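Local coordinates for protein arginine N-methyltransferase SFM1 (Saccharomyces cerevisiae, PDB 5C74) that transfers a methyl group from S-adenosyl-L-methionine to an arginine of ribosomal protein S3, leaving it monomethylated, at residues 12-15 with 16-20; 138-141 with 142-146; 194-197 with 198-202; 154-157 with 158-161. All blocks are in the same frame, centred on the assembly; numbering follows the deposited sequence.

Contact 1 of 4, residues 12-15 with 16-20; sequences FSEW and VILEY
Val16 sits at the apolar centre of this first helical turn and sends its two methyl groups to different rings. CG2 lies over one face of the Trp15 indole, 3.5 Å from the centroid of the six-membered ring and only 5° off its normal, a well-centred CH-pi contact. CG1 stands over a face of the Tyr20 ring near its rim and approaches Phe12 CD2 more loosely. The rings of Phe12 and Tyr20 meet at their edges, with Phe12 CE2 3.9 Å from Tyr20 CE2, and the two side chains cross at about a right angle. Phe12 CB also packs on Ile17 CG1 at 3.7 Å. Trp15 takes the cramped rotamer between its backbone N and carbonyl carbon (chi1 65°), which folds the indole back over the start of Val16 and offers its edge to Glu19. There Glu19 OE1 lies 3.5 Å from Trp15 CZ3, the carboxylate turned 79° against the ring. Outward again, Glu14 slants across Ile17 and Leu18, touching them loosely, and its OE1 forms a salt bridge with Arg49. At the polar edge Ser13 OG accepts a hydrogen bond from Val16 N (3.2 Å), while Ser13 O receives Ile17 N at 2.9 Å. The serine is thus the N-cap of helix 14-27, the crossover helix of the beta-alpha-beta unit formed with the parallel strands 2-6 and 32-35.

Contact 2 of 4, residues 138-141 with 142-146; sequences MTTD and TAIRT
Met138 lays its extended side chain across the first turn of helix 140-151, passing from Thr142 to Ala143 and Thr146. Its CB lies 4.0 Å from Thr142 CG2, and CG stays against the same methyl. SD lies between Ala143 CA (3.8 Å) and Thr146 OG1 (3.7 Å), and CE ends 3.5 Å from Thr146 OG1. The chain crosses both threonines at about a right angle. Thr146 OG1 donates to Thr142 O at 2.9 Å, and Thr146 N reaches that oxygen from the opposite face of the carbonyl plane, so the carbonyl is gripped twice. On the polar side Thr139, at the N-cap position, turns OG1 between its backbone N and carbonyl carbon (chi1 65°) and donates to Asp141 OD1 at 2.7 Å, coming from above the carboxylate plane. One water links Thr139 N to Thr142 OG1, and a second bonds to Thr142 OG1, its link to Asp141 OD2 being doubtful. Glu19 of helix 14-27 brings OE2 close to Asp141 OD1. The Thr139 hydroxyl and the N-H groups at the helix start would tend to offset the closeness of these two acidic groups.

Contact 3 of 4, residues 194-197 with 198-202; sequences EGML and DLIKK
The shortest polar bonds here are those of the backbone: Ile200 N meets Met196 O at 2.8 Å, and Lys201 N reaches Leu197 O at the same length. Together with Leu199 N to Gly195 O at 3.0 Å they form the opening turn of helix 196-205, the C-terminal helix, with Gly195 at the N-cap position. Gly195 has positive phi (87°), and at its backbone angles a CB would press on the carbonyl oxygen of Glu194, a strain that a residue without a side chain escapes. The side chains of this turn divide into two sets. Met196, CG anti to its backbone nitrogen (chi1 -175°), bends at chi2 and chi3, which carries SD and CE out toward helix 14-27. Its sulfur approaches Leu199 CD2 at 4.2 Å, while its CG touches Ile200 CD1 at the same distance, the methionine and isoleucine chains lying aslant. This side of the helix faces helix 14-27, where Met196 rests on Trp15 and Glu19, and Leu199 packs on Glu14 and Trp15. Ile200 packs on Phe170 and Met178, and both Leu199 and Ile200 also touch Leu205 of the second subunit, which brings the helix into the dimer contact. Leu197, Asp198 and Lys201 are exposed, though Leu197 and Lys201 also touch Phe170. Ile200 also leans on the carbonyl it bonds to: its CG1 lies 3.3 Å from Met196 O.

Contact 4 of 4, residues 154-157 with 158-161; sequences RIAF and EDIK
Ala156 CB and the Glu158 carboxylate meet directly, OE2 lying 3.5 Å from the methyl. Glu158 comes back over the alanine because CG stands between its backbone N and carbonyl carbon (chi1 58°) and the chain bends again at chi2. Beside this, Ile155 CG2 touches Ile160 CG1 at 3.8 Å, the two isoleucines crossing at about a right angle, and the same methyl reaches Asp159 CB. Beneath these side chains the backbone turns tightly. Asp159 N donates to Ala156 O at 2.8 Å, and Ile160 N to Phe157 O at 3.1 Å. These i to i+3 bonds make a short 3-10 turn at residues 157-159, in the loop that joins helix 140-151 to strand 162-169. Ile160 N makes a further, weak bond to Ala156 O. Two waters bridge the turn. One accepts from Ala156 N and donates to Asp159 OD2 at 2.6 Å, pinning the aspartate across the start of the turn; the other donates to both Phe157 O and Ile160 O. Phe157 directs its side chain out from the turn, CG anti to the backbone N (chi1 -171°), where the ring meets that of Phe162. Helix 140-151 lies behind: Phe157 rests on Thr146 and Ile150, Ile160 on Thr146 and Leu149, and the Arg154 side chain returns to it through NE, which bonds to Ile151 O.

Overall arrangement
From the N terminus the chain meets contacts 1, 2, 4 and 3 in that order; each closes its own local turn before the next opens, so none nest or cross. Contacts 1, 2 and 3 begin helices 14-27, 140-151 and 196-205, while contact 4 turns the loop between helix 140-151 and strand 162-169. Contact 1 is the middle one, touching contact 2 through Glu19 and contact 3 through Trp15, Leu18 and Glu19; contacts 2 and 3 do not meet. Contact 4 packs on contact 2 alone, its centre about 27 Å from those of contacts 1 and 3. Contacts 1, 2 and 3 all reach the second subunit, contact 2 through Thr139 alone.

Contact 1 of 4, residues 12-15 with 16-20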
loop_
_atom_site.group_PDB
_atom_site.type_symbol
_atom_site.label_atom_id
_atom_site.label_comp_id
_atom_site.label_asym_id
_atom_site.label_seq_id
_atom_site.Cartn_x
_atom_site.Cartn_y
_atom_site.Cartn_z
ATOM N N PHE A 12 -0.908 -0.556 3.271
ATOM C CA PHE A 12 -1.669 -1.464 2.429
ATOM C C PHE A 12 -2.095 -0.721 1.182
ATOM O O PHE A 12 -2.935 0.163 1.258
ATOM C CB PHE A 12 -2.913 -1.984 3.155
ATOM C CG PHE A 12 -2.611 -2.844 4.352
ATOM C CD1 PHE A 12 -2.180 -2.274 5.543
ATOM C CD2 PHE A 12 -2.793 -4.219 4.290
ATOM C CE1 PHE A 12 -1.909 -3.059 6.650
ATOM C CE2 PHE A 12 -2.522 -5.020 5.398
ATOM C CZ PHE A 12 -2.076 -4.442 6.571
ATOM N N SER A 13 -1.520 -1.081 0.045
ATOM C CA SER A 13 -1.938 -0.476 -1.214
ATOM C C SER A 13 -3.359 -0.911 -1.559
ATOM O O SER A 13 -3.840 -1.932 -1.069
ATOM C CB SER A 13 -0.990 -0.867 -2.325
ATOM O OG SER A 13 -1.153 -2.242 -2.607
ATOM N N GLU A 14 -4.034 -0.139 -2.402
ATOM C CA GLU A 14 -5.415 -0.451 -2.723
ATOM C C GLU A 14 -5.521 -1.827 -3.377
ATOM O O GLU A 14 -6.426 -2.597 -3.045
ATOM C CB GLU A 14 -6.014 0.637 -3.623
ATOM C CG GLU A 14 -7.475 0.423 -3.983
ATOM C CD GLU A 14 -8.419 0.445 -2.779
ATOM O OE1 GLU A 14 -8.034 0.947 -1.693
ATOM O OE2 GLU A 14 -9.560 -0.043 -2.931
ATOM N N TRP A 15 -4.584 -2.170 -4.261
ATOM C CA TRP A 15 -4.684 -3.470 -4.926
ATOM C C TRP A 15 -4.449 -4.602 -3.927
ATOM O O TRP A 15 -5.103 -5.649 -4.021
ATOM C CB TRP A 15 -3.715 -3.584 -6.121
ATOM C CG TRP A 15 -2.234 -3.544 -5.819
ATOM C CD1 TRP A 15 -1.412 -2.449 -5.856
ATOM C CD2 TRP A 15 -1.399 -4.658 -5.485
ATOM N NE1 TRP A 15 -0.119 -2.816 -5.554
ATOM C CE2 TRP A 15 -0.085 -4.171 -5.329
ATOM C CE3 TRP A 15 -1.638 -6.028 -5.294
ATOM C CZ2 TRP A 15 0.989 -4.997 -4.995
ATOM C CZ3 TRP A 15 -0.566 -6.855 -4.968
ATOM C CH2 TRP A 15 0.727 -6.331 -4.817
ATOM N N VAL A 16 -3.562 -4.387 -2.957
ATOM C CA VAL A 16 -3.346 -5.385 -1.895
ATOM C C VAL A 16 -4.601 -5.565 -1.030
ATOM O O VAL A 16 -4.974 -6.685 -0.650
ATOM C CB VAL A 16 -2.149 -4.996 -0.991
ATOM C CG1 VAL A 16 -2.172 -5.764 0.310
ATOM C CG2 VAL A 16 -0.823 -5.223 -1.709
ATOM N N ILE A 17 -5.274 -4.463 -0.724
ATOM C CA ILE A 17 -6.520 -4.552 0.049
ATOM C C ILE A 17 -7.567 -5.358 -0.719
ATOM O O ILE A 17 -8.273 -6.192 -0.145
ATOM C CB ILE A 17 -7.070 -3.154 0.386
ATOM C CG1 ILE A 17 -6.114 -2.451 1.367
ATOM C CG2 ILE A 17 -8.488 -3.258 0.981
ATOM C CD1 ILE A 17 -6.434 -0.941 1.583
ATOM N N LEU A 18 -7.657 -5.132 -2.023
ATOM C CA LEU A 18 -8.604 -5.899 -2.816
ATOM C C LEU A 18 -8.224 -7.379 -2.835
ATOM O O LEU A 18 -9.108 -8.242 -2.732
ATOM C CB LEU A 18 -8.695 -5.355 -4.245
ATOM C CG LEU A 18 -9.202 -3.911 -4.351
ATOM C CD1 LEU A 18 -9.277 -3.508 -5.838
ATOM C CD2 LEU A 18 -10.569 -3.786 -3.690
ATOM N N GLU A 19 -6.926 -7.672 -2.964
ATOM C CA GLU A 19 -6.483 -9.074 -2.971
ATOM C C GLU A 19 -6.716 -9.754 -1.638
ATOM O O GLU A 19 -7.242 -10.877 -1.595
ATOM C CB GLU A 19 -5.011 -9.180 -3.363
ATOM C CG GLU A 19 -4.808 -8.799 -4.832
ATOM C CD GLU A 19 -3.480 -9.270 -5.423
ATOM O OE1 GLU A 19 -2.586 -9.731 -4.664
ATOM O OE2 GLU A 19 -3.354 -9.182 -6.667
ATOM N N TYR A 20 -6.336 -9.096 -0.549
ATOM C CA TYR A 20 -6.589 -9.675 0.779
ATOM C C TYR A 20 -8.082 -9.875 1.037
ATOM O O TYR A 20 -8.478 -10.874 1.642
ATOM C CB TYR A 20 -5.992 -8.796 1.886
ATOM C CG TYR A 20 -4.479 -8.820 1.963
ATOM C CD1 TYR A 20 -3.715 -9.688 1.177
ATOM C CD2 TYR A 20 -3.807 -7.982 2.846
ATOM C CE1 TYR A 20 -2.330 -9.689 1.267
ATOM C CE2 TYR A 20 -2.438 -7.980 2.934
ATOM C CZ TYR A 20 -1.702 -8.832 2.163
ATOM O OH TYR A 20 -0.337 -8.793 2.295
#

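Contact 2 of 4, residues 138-141 with 142-146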
loop_
_atom_site.group_PDB
_atom_site.type_symbol
_atom_site.label_atom_id
_atom_site.label_comp_id
_atom_site.label_asym_id
_atom_site.label_seq_id
_atom_site.Cartn_x
_atom_site.Cartn_y
_atom_site.Cartn_z
ATOM N N MET A 138 2.212 -15.918 -9.785
ATOM C CA MET A 138 0.796 -15.676 -9.557
ATOM C C MET A 138 0.616 -14.546 -8.560
ATOM O O MET A 138 1.473 -14.355 -7.688
ATOM C CB MET A 138 0.110 -16.931 -8.992
ATOM C CG MET A 138 0.225 -18.202 -9.863
ATOM S SD MET A 138 -0.411 -19.673 -8.950
ATOM C CE MET A 138 -0.793 -20.697 -10.381
ATOM N N THR A 139 -0.508 -13.837 -8.644
ATOM C CA THR A 139 -0.905 -12.964 -7.549
ATOM C C THR A 139 -1.185 -13.825 -6.323
ATOM O O THR A 139 -1.445 -15.035 -6.417
ATOM C CB THR A 139 -2.159 -12.104 -7.871
ATOM O OG1 THR A 139 -3.306 -12.955 -8.044
ATOM C CG2 THR A 139 -1.941 -11.255 -9.153
ATOM N N THR A 140 -1.132 -13.203 -5.157
ATOM C CA THR A 140 -1.306 -13.973 -3.943
ATOM C C THR A 140 -2.687 -14.624 -3.870
ATOM O O THR A 140 -2.809 -15.788 -3.478
ATOM C CB THR A 140 -1.084 -13.101 -2.726
ATOM O OG1 THR A 140 0.188 -12.469 -2.863
ATOM C CG2 THR A 140 -1.085 -13.969 -1.468
ATOM N N ASP A 141 -3.729 -13.895 -4.254
ATOM C CA ASP A 141 -5.070 -14.488 -4.213
ATOM C C ASP A 141 -5.213 -15.645 -5.202
ATOM O O ASP A 141 -5.914 -16.618 -4.920
ATOM C CB ASP A 141 -6.141 -13.442 -4.481
ATOM C CG ASP A 141 -6.025 -12.840 -5.850
ATOM O OD1 ASP A 141 -5.006 -12.166 -6.102
ATOM O OD2 ASP A 141 -6.954 -13.031 -6.664
ATOM N N THR A 142 -4.543 -15.552 -6.346
ATOM C CA THR A 142 -4.553 -16.652 -7.322
ATOM C C THR A 142 -3.812 -17.880 -6.761
ATOM O O THR A 142 -4.264 -19.030 -6.918
ATOM C CB THR A 142 -3.904 -16.243 -8.657
ATOM O OG1 THR A 142 -4.707 -15.242 -9.297
ATOM C CG2 THR A 142 -3.818 -17.459 -9.578
ATOM N N ALA A 143 -2.681 -17.631 -6.101
ATOM C CA ALA A 143 -1.881 -18.709 -5.525
ATOM C C ALA A 143 -2.691 -19.449 -4.469
ATOM O O ALA A 143 -2.635 -20.678 -4.383
ATOM C CB ALA A 143 -0.586 -18.178 -4.917
ATOM N N ILE A 144 -3.434 -18.694 -3.669
ATOM C CA ILE A 144 -4.267 -19.293 -2.641
ATOM C C ILE A 144 -5.423 -20.055 -3.281
ATOM O O ILE A 144 -5.727 -21.167 -2.858
ATOM C CB ILE A 144 -4.768 -18.235 -1.642
ATOM C CG1 ILE A 144 -3.562 -17.760 -0.817
ATOM C CG2 ILE A 144 -5.885 -18.820 -0.735
ATOM C CD1 ILE A 144 -3.873 -16.750 0.255
ATOM N N ARG A 145 -6.038 -19.503 -4.329
ATOM C CA ARG A 145 -7.097 -20.258 -5.008
ATOM C C ARG A 145 -6.536 -21.566 -5.562
ATOM O O ARG A 145 -7.161 -22.623 -5.464
ATOM C CB ARG A 145 -7.733 -19.449 -6.147
ATOM C CG ARG A 145 -8.757 -20.234 -6.945
ATOM C CD ARG A 145 -9.539 -19.322 -7.879
ATOM N NE ARG A 145 -10.403 -18.451 -7.110
ATOM C CZ ARG A 145 -11.616 -18.806 -6.706
ATOM N NH1 ARG A 145 -12.104 -20.000 -7.034
ATOM N NH2 ARG A 145 -12.344 -17.967 -5.996
ATOM N N THR A 146 -5.355 -21.481 -6.153
ATOM C CA THR A 146 -4.720 -22.644 -6.740
ATOM C C THR A 146 -4.433 -23.684 -5.676
ATOM O O THR A 146 -4.672 -24.872 -5.883
ATOM C CB THR A 146 -3.417 -22.268 -7.463
ATOM O OG1 THR A 146 -3.718 -21.383 -8.558
ATOM C CG2 THR A 146 -2.727 -23.526 -7.992
HETATM O O HOH W 1 -2.385 -14.247 -10.762
HETATM O O HOH W 2 -6.382 -12.755 -9.128
#

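Contact 3 of 4, residues 194-197 with 198-202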
loop_
_atom_site.group_PDB
_atom_site.type_symbol
_atom_site.label_atom_id
_atom_site.label_comp_id
_atom_site.label_asym_id
_atom_site.label_seq_id
_atom_site.Cartn_x
_atom_site.Cartn_y
_atom_site.Cartn_z
ATOM N N GLU A 194 -12.749 -8.885 -6.493
ATOM C CA GLU A 194 -13.748 -7.858 -6.709
ATOM C C GLU A 194 -13.048 -6.500 -6.746
ATOM O O GLU A 194 -12.166 -6.235 -5.923
ATOM C CB GLU A 194 -14.819 -7.890 -5.610
ATOM C CG GLU A 194 -15.608 -9.200 -5.563
ATOM C CD GLU A 194 -16.721 -9.197 -4.509
ATOM O OE1 GLU A 194 -16.934 -8.161 -3.843
ATOM O OE2 GLU A 194 -17.386 -10.242 -4.352
ATOM N N GLY A 195 -13.407 -5.665 -7.719
ATOM C CA GLY A 195 -12.854 -4.325 -7.779
ATOM C C GLY A 195 -11.533 -4.190 -8.521
ATOM O O GLY A 195 -11.131 -3.075 -8.855
ATOM N N MET A 196 -10.839 -5.295 -8.768
ATOM C CA MET A 196 -9.508 -5.185 -9.389
ATOM C C MET A 196 -9.577 -4.724 -10.847
ATOM O O MET A 196 -8.781 -3.880 -11.271
ATOM C CB MET A 196 -8.740 -6.508 -9.312
ATOM C CG MET A 196 -7.286 -6.390 -9.851
ATOM S SD MET A 196 -6.193 -5.326 -8.854
ATOM C CE MET A 196 -5.939 -6.370 -7.419
ATOM N N LEU A 197 -10.516 -5.256 -11.627
ATOM C CA LEU A 197 -10.606 -4.810 -13.027
ATOM C C LEU A 197 -10.920 -3.312 -13.078
ATOM O O LEU A 197 -10.382 -2.574 -13.926
ATOM C CB LEU A 197 -11.654 -5.607 -13.800
ATOM C CG LEU A 197 -11.731 -5.303 -15.304
ATOM C CD1 LEU A 197 -10.356 -5.455 -15.959
ATOM C CD2 LEU A 197 -12.750 -6.201 -15.989
ATOM N N ASP A 198 -11.780 -2.855 -12.167
ATOM C CA ASP A 198 -12.054 -1.423 -12.048
ATOM C C ASP A 198 -10.786 -0.635 -11.756
ATOM O O ASP A 198 -10.583 0.444 -12.312
ATOM C CB ASP A 198 -13.073 -1.129 -10.942
ATOM C CG ASP A 198 -14.495 -1.431 -11.360
ATOM O OD1 ASP A 198 -14.727 -1.706 -12.557
ATOM O OD2 ASP A 198 -15.378 -1.404 -10.480
ATOM N N LEU A 199 -9.952 -1.158 -10.860
ATOM C CA LEU A 199 -8.697 -0.484 -10.514
ATOM C C LEU A 199 -7.765 -0.450 -11.732
ATOM O O LEU A 199 -7.092 0.550 -11.987
ATOM C CB LEU A 199 -8.018 -1.187 -9.341
ATOM C CG LEU A 199 -6.987 -0.410 -8.533
ATOM C CD1 LEU A 199 -7.651 0.796 -7.862
ATOM C CD2 LEU A 199 -6.322 -1.302 -7.497
ATOM N N ILE A 200 -7.730 -1.547 -12.480
ATOM C CA ILE A 200 -6.896 -1.596 -13.685
ATOM C C ILE A 200 -7.390 -0.567 -14.697
ATOM O O ILE A 200 -6.597 0.159 -15.322
ATOM C CB ILE A 200 -6.890 -2.998 -14.319
ATOM C CG1 ILE A 200 -6.227 -4.000 -13.370
ATOM C CG2 ILE A 200 -6.118 -2.973 -15.647
ATOM C CD1 ILE A 200 -6.350 -5.462 -13.830
ATOM N N LYS A 201 -8.709 -0.497 -14.844
ATOM C CA LYS A 201 -9.322 0.478 -15.750
ATOM C C LYS A 201 -9.018 1.906 -15.314
ATOM O O LYS A 201 -8.714 2.763 -16.141
ATOM C CB LYS A 201 -10.835 0.247 -15.839
ATOM C CG LYS A 201 -11.575 1.280 -16.690
ATOM C CD LYS A 201 -12.957 0.770 -17.094
ATOM C CE LYS A 201 -13.767 0.326 -15.880
ATOM N NZ LYS A 201 -15.234 0.284 -16.152
ATOM N N LYS A 202 -9.089 2.166 -14.013
ATOM C CA LYS A 202 -8.754 3.484 -13.489
ATOM C C LYS A 202 -7.314 3.870 -13.833
ATOM O O LYS A 202 -7.043 4.989 -14.277
ATOM C CB LYS A 202 -8.961 3.513 -11.982
ATOM C CG LYS A 202 -8.629 4.822 -11.287
ATOM C CD LYS A 202 -8.725 4.624 -9.773
ATOM C CE LYS A 202 -8.226 5.839 -9.003
ATOM N NZ LYS A 202 -9.173 6.973 -9.109
#

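Contact 4 of 4, residues 154-157 with 158-161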
loop_
_atom_site.group_PDB
_atom_site.type_symbol
_atom_site.label_atom_id
_atom_site.label_comp_id
_atom_site.label_asym_id
_atom_site.label_seq_id
_atom_site.Cartn_x
_atom_site.Cartn_y
_atom_site.Cartn_z
ATOM N N ARG A 154 -8.435 -31.545 -4.504
ATOM C CA ARG A 154 -7.585 -32.640 -4.998
ATOM C C ARG A 154 -7.485 -32.624 -6.514
ATOM O O ARG A 154 -7.424 -33.674 -7.176
ATOM C CB ARG A 154 -8.098 -34.003 -4.503
ATOM C CG ARG A 154 -8.152 -34.121 -2.980
ATOM C CD ARG A 154 -6.833 -33.751 -2.297
ATOM N NE ARG A 154 -7.001 -33.723 -0.844
ATOM C CZ ARG A 154 -6.913 -34.786 -0.049
ATOM N NH1 ARG A 154 -6.647 -35.988 -0.556
ATOM N NH2 ARG A 154 -7.103 -34.645 1.258
ATOM N N ILE A 155 -7.443 -31.419 -7.066
ATOM C CA ILE A 155 -7.234 -31.252 -8.503
ATOM C C ILE A 155 -5.756 -30.992 -8.742
ATOM O O ILE A 155 -5.202 -30.018 -8.235
ATOM C CB ILE A 155 -8.089 -30.097 -9.059
ATOM C CG1 ILE A 155 -9.575 -30.375 -8.771
ATOM C CG2 ILE A 155 -7.825 -29.889 -10.561
ATOM C CD1 ILE A 155 -10.498 -29.200 -9.081
ATOM N N ALA A 156 -5.103 -31.871 -9.490
ATOM C CA ALA A 156 -3.681 -31.702 -9.779
ATOM C C ALA A 156 -3.415 -30.410 -10.562
ATOM O O ALA A 156 -4.221 -30.007 -11.397
ATOM C CB ALA A 156 -3.158 -32.905 -10.559
ATOM N N PHE A 157 -2.267 -29.786 -10.310
ATOM C CA PHE A 157 -1.920 -28.524 -10.965
ATOM C C PHE A 157 -2.117 -28.583 -12.486
ATOM O O PHE A 157 -2.678 -27.661 -13.079
ATOM C CB PHE A 157 -0.471 -28.135 -10.635
ATOM C CG PHE A 157 -0.093 -26.751 -11.096
ATOM C CD1 PHE A 157 0.381 -26.536 -12.377
ATOM C CD2 PHE A 157 -0.218 -25.663 -10.246
ATOM C CE1 PHE A 157 0.720 -25.259 -12.805
ATOM C CE2 PHE A 157 0.125 -24.373 -10.668
ATOM C CZ PHE A 157 0.590 -24.177 -11.946
ATOM N N GLU A 158 -1.688 -29.682 -13.108
ATOM C CA GLU A 158 -1.754 -29.804 -14.565
ATOM C C GLU A 158 -3.188 -29.882 -15.101
ATOM O O GLU A 158 -3.410 -29.764 -16.306
ATOM C CB GLU A 158 -0.955 -31.030 -15.036
ATOM C CG GLU A 158 -1.408 -32.353 -14.435
ATOM C CD GLU A 158 -0.715 -32.701 -13.111
ATOM O OE1 GLU A 158 -0.197 -31.792 -12.418
ATOM O OE2 GLU A 158 -0.678 -33.908 -12.774
ATOM N N ASP A 159 -4.157 -30.075 -14.210
ATOM C CA ASP A 159 -5.568 -30.144 -14.599
ATOM C C ASP A 159 -6.351 -28.856 -14.332
ATOM O O ASP A 159 -7.529 -28.754 -14.685
ATOM C CB ASP A 159 -6.259 -31.287 -13.874
ATOM C CG ASP A 159 -5.768 -32.643 -14.335
ATOM O OD1 ASP A 159 -5.289 -32.738 -15.481
ATOM O OD2 ASP A 159 -5.855 -33.600 -13.546
ATOM N N ILE A 160 -5.715 -27.889 -13.680
ATOM C CA ILE A 160 -6.352 -26.591 -13.488
ATOM C C ILE A 160 -6.269 -25.788 -14.782
ATOM O O ILE A 160 -5.247 -25.806 -15.467
ATOM C CB ILE A 160 -5.712 -25.830 -12.313
ATOM C CG1 ILE A 160 -5.899 -26.647 -11.026
ATOM C CG2 ILE A 160 -6.332 -24.417 -12.150
ATOM C CD1 ILE A 160 -5.025 -26.183 -9.853
ATOM N N LYS A 161 -7.365 -25.127 -15.130
ATOM C CA LYS A 161 -7.395 -24.273 -16.312
ATOM C C LYS A 161 -6.910 -22.859 -15.967
ATOM O O LYS A 161 -7.555 -22.145 -15.197
ATOM C CB LYS A 161 -8.805 -24.241 -16.900
ATOM C CG LYS A 161 -9.247 -25.604 -17.475
ATOM C CD LYS A 161 -10.598 -25.503 -18.161
ATOM C CE LYS A 161 -11.050 -26.867 -18.679
ATOM N NZ LYS A 161 -9.926 -27.584 -19.347
HETATM O O HOH W 3 -6.694 -33.748 -11.107
HETATM O O HOH W 4 -2.507 -26.525 -15.586
#